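Local coordinates for uridine phosphorylase (Phytophthora capsici LT1534, PDB 6KD3) that catalyses the reversible phosphorolysis of uridine to uracil and ribose 1-phosphate, a step of pyrimidine nucleoside salvage, at the interface of chains A and B. Sequence-based numbering; all coordinates share one arbitrary frame. Chains: chain A/B, Uridine phosphorylase.

Contact 1: the interface of chains A and B. Residues chain A 27, 29-31; chain B 280.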
loop_
_atom_site.group_PDB
_atom_site.type_symbol
_atom_site.label_atom_id
_atom_site.label_comp_id
_atom_site.label_asym_id
_atom_site.label_seq_id
_atom_site.Cartn_x
_atom_site.Cartn_y
_atom_site.Cartn_z
ATOM N N MET A 27 -8.224 14.530 -23.865
ATOM C CA MET A 27 -9.119 13.523 -23.310
ATOM C C MET A 27 -10.490 14.151 -23.142
ATOM O O MET A 27 -10.604 15.235 -22.556
ATOM C CB MET A 27 -8.648 13.005 -21.952
ATOM C CG MET A 27 -8.211 11.568 -21.977
ATOM S SD MET A 27 -7.644 11.040 -20.362
ATOM C CE MET A 27 -6.733 9.569 -20.836
ATOM N N SER A 29 -12.913 12.918 -21.238
ATOM C CA SER A 29 -13.394 12.758 -19.872
ATOM C C SER A 29 -12.343 12.041 -19.032
ATOM O O SER A 29 -11.635 11.149 -19.516
ATOM C CB SER A 29 -14.729 11.984 -19.816
ATOM O OG SER A 29 -14.556 10.606 -20.101
ATOM N N ASP A 30 -12.244 12.437 -17.763
ATOM C CA ASP A 30 -11.286 11.826 -16.857
ATOM C C ASP A 30 -11.985 11.150 -15.695
ATOM O O ASP A 30 -12.848 11.745 -15.026
ATOM C CB ASP A 30 -10.258 12.812 -16.310
ATOM C CG ASP A 30 -9.338 12.155 -15.297
ATOM O OD1 ASP A 30 -9.295 10.903 -15.266
ATOM O OD2 ASP A 30 -8.640 12.878 -14.552
ATOM N N VAL A 31 -11.566 9.911 -15.462
ATOM C CA VAL A 31 -11.988 9.107 -14.332
ATOM C C VAL A 31 -10.769 8.888 -13.446
ATOM O O VAL A 31 -9.653 8.634 -13.931
ATOM C CB VAL A 31 -12.596 7.769 -14.801
ATOM C CG1 VAL A 31 -13.693 8.036 -15.827
ATOM N N GLN B 280 -7.985 3.869 -20.617
ATOM C CA GLN B 280 -9.271 3.853 -19.940
ATOM C C GLN B 280 -10.180 2.858 -20.655
ATOM O O GLN B 280 -10.009 2.584 -21.847
ATOM C CB GLN B 280 -9.890 5.256 -19.913
ATOM C CG GLN B 280 -10.605 5.612 -18.617
ATOM C CD GLN B 280 -10.898 7.102 -18.519
ATOM O OE1 GLN B 280 -12.042 7.502 -18.287
ATOM N NE2 GLN B 280 -9.866 7.932 -18.702
#
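B:Gln280 reaches across to a short run of chain A, with A:Val31 beside its amide oxygen and A:Met27 and A:Ser29 on its amide nitrogen side. The patch belongs to the two-fold interface between two copies of the enzyme. B:Gln280 supplies most of the hidden surface, 86 Å² of 142 Å². It lies in a loop, as do A:Met27, A:Ser29 and A:Asp30, while A:Val31 begins the strand 31-32.

The side chain of B:Gln280 can be followed outward. CB and CG form the stem; the contacts begin at the amide carbon CD. The chain runs on nearly straight past CG (chi2 166°), which carries the amide over to chain A. CD then lies 4.0 Å from CG1 of A:Val31, a loose van der Waals contact. Beyond CD the amide splits between two neighbourhoods. OE1 turns toward A:Val31 and sits 3.5 Å from its CB; its approach to the methyl CG1 is too short to carry meaning at this resolution. NE2 turns the other way. It lies 3.8 Å from the backbone carbonyl O of A:Ser29, too far for a hydrogen bond. The same nitrogen is 4.1 Å from the methyl CE of A:Met27.

A:Met27 comes in at an angle to the glutamine. Its extended chain (chi3 -162°) presents the thioether end, with SD and CE near NE2. A:Val31 offers CG1; its side chain is incompletely modelled. A:Asp30 contributes little and mainly links its two neighbours.

The amide lies between the valine branch and the thioether in loose contact; residues beside the patch may add polar links. The site probably helps to hold the N-terminal part of one subunit against a loop of the other, and its twin would do the same with the chains exchanged.

Contact 2: the interface of chains A and B. Residues chain A 171-173; chain B 215-216, 218, 227.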
loop_
_atom_site.group_PDB
_atom_site.type_symbol
_atom_site.label_atom_id
_atom_site.label_comp_id
_atom_site.label_asym_id
_atom_site.label_seq_id
_atom_site.Cartn_x
_atom_site.Cartn_y
_atom_site.Cartn_z
ATOM N N ALA A 171 10.845 3.670 -11.828
ATOM C CA ALA A 171 10.905 2.993 -13.123
ATOM C C ALA A 171 9.763 3.477 -13.997
ATOM O O ALA A 171 8.610 3.523 -13.560
ATOM C CB ALA A 171 10.837 1.472 -12.947
ATOM N N VAL A 172 10.088 3.892 -15.215
ATOM C CA VAL A 172 9.095 4.384 -16.176
ATOM C C VAL A 172 9.385 3.740 -17.519
ATOM O O VAL A 172 10.364 4.117 -18.177
ATOM C CB VAL A 172 9.135 5.911 -16.307
ATOM C CG1 VAL A 172 8.046 6.406 -17.267
ATOM C CG2 VAL A 172 9.067 6.576 -14.934
ATOM N N LEU A 173 8.768 2.586 -17.774
ATOM C CA LEU A 173 9.189 1.829 -18.913
ATOM C C LEU A 173 10.727 1.510 -18.757
ATOM O O LEU A 173 11.230 0.594 -19.367
ATOM C CB LEU A 173 8.930 2.653 -20.145
ATOM C CG LEU A 173 7.957 3.843 -20.105
ATOM C CD1 LEU A 173 7.778 4.545 -21.422
ATOM C CD2 LEU A 173 6.602 3.547 -19.522
ATOM N N GLU B 215 3.467 5.727 -14.217
ATOM C CA GLU B 215 4.664 5.696 -15.066
ATOM C C GLU B 215 5.397 4.348 -15.033
ATOM O O GLU B 215 5.948 3.912 -16.056
ATOM C CB GLU B 215 5.610 6.830 -14.670
ATOM C CG GLU B 215 4.924 8.060 -14.132
ATOM C CD GLU B 215 5.838 8.851 -13.238
ATOM O OE1 GLU B 215 5.514 8.967 -12.031
ATOM O OE2 GLU B 215 6.880 9.344 -13.731
ATOM N N GLY B 216 5.448 3.681 -13.880
ATOM C CA GLY B 216 5.878 2.292 -13.886
ATOM C C GLY B 216 5.077 1.451 -14.865
ATOM O O GLY B 216 5.631 0.807 -15.758
ATOM N N GLY B 218 3.061 2.822 -17.136
ATOM C CA GLY B 218 3.193 3.553 -18.376
ATOM C C GLY B 218 1.839 3.957 -18.911
ATOM O O GLY B 218 1.340 3.326 -19.843
ATOM N N TYR B 227 6.502 10.702 -21.754
ATOM C CA TYR B 227 6.448 9.790 -22.891
ATOM C C TYR B 227 5.096 9.864 -23.584
ATOM O O TYR B 227 4.061 10.095 -22.951
ATOM C CB TYR B 227 6.709 8.353 -22.459
ATOM C CG TYR B 227 5.769 7.916 -21.376
ATOM C CD1 TYR B 227 6.053 8.171 -20.045
ATOM C CD2 TYR B 227 4.589 7.255 -21.678
ATOM C CE1 TYR B 227 5.186 7.771 -19.043
ATOM C CE2 TYR B 227 3.718 6.852 -20.692
ATOM C CZ TYR B 227 4.016 7.113 -19.377
ATOM O OH TYR B 227 3.145 6.721 -18.384
#
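This is a loop-to-loop, mainly apolar patch of a two-fold homodimer interface, in which A:Val172 and A:Leu173 pack on B:Glu215, B:Gly216, B:Gly218 and B:Tyr227. It probably helps to hold the two subunits together. Uridine phosphorylases are built from dimers, so this pairing is plausibly the biological one.

A:Val172 straddles the root of B:Glu215. Its CG2 lies 3.5 Å from CB of the glutamate, and CG1 is almost as near to the same carbon. The contact thus falls on the aliphatic base of B:Glu215. The carboxylate is carried onward, though its OE2 still lies 3.7 Å from CG2. CG1 stands anti to the valine backbone N (chi1 -177°). From there it also meets the tyrosine ring, 3.6 Å from CE1 of B:Tyr227.

A:Leu173 divides its two methyls. CD1 sits over one face of the B:Tyr227 ring, 3.9 Å above the plane and shifted toward the rim, nearest CG. CD2 turns to the earlier part of the same chain B stretch, where it lies 3.6 Å from CA of B:Gly218. It also lies near the backbone O of B:Glu215. The tyrosine CG lies between its own backbone N and carbonyl carbon (chi1 55°), which helps to bring the ring within range of both chain A residues.

A:Ala171 brings its backbone O close to B:Gly216, but the glycine N-H is not aimed at it, so the pair is not a hydrogen bond. The site joins two loops by aliphatic and ring contacts, and probably helps to set their relative position in the dimer.

The C-alpha centres of contact 1 and contact 2 lie about 19 Å apart. They share no residue, but both join chain A to chain B across the same two-fold interface. Contact 1 uses an N-terminal stretch of chain A that enters strand 31-32. Contact 2 uses a loop much later in the sequence. On chain B the partners also come from separate loops, one before helix 230-242 and one after strand 265-269. Both contacts recur with the chains exchanged. Two attachments this far apart may help to limit rocking of one subunit on the other, if this pair is the working dimer.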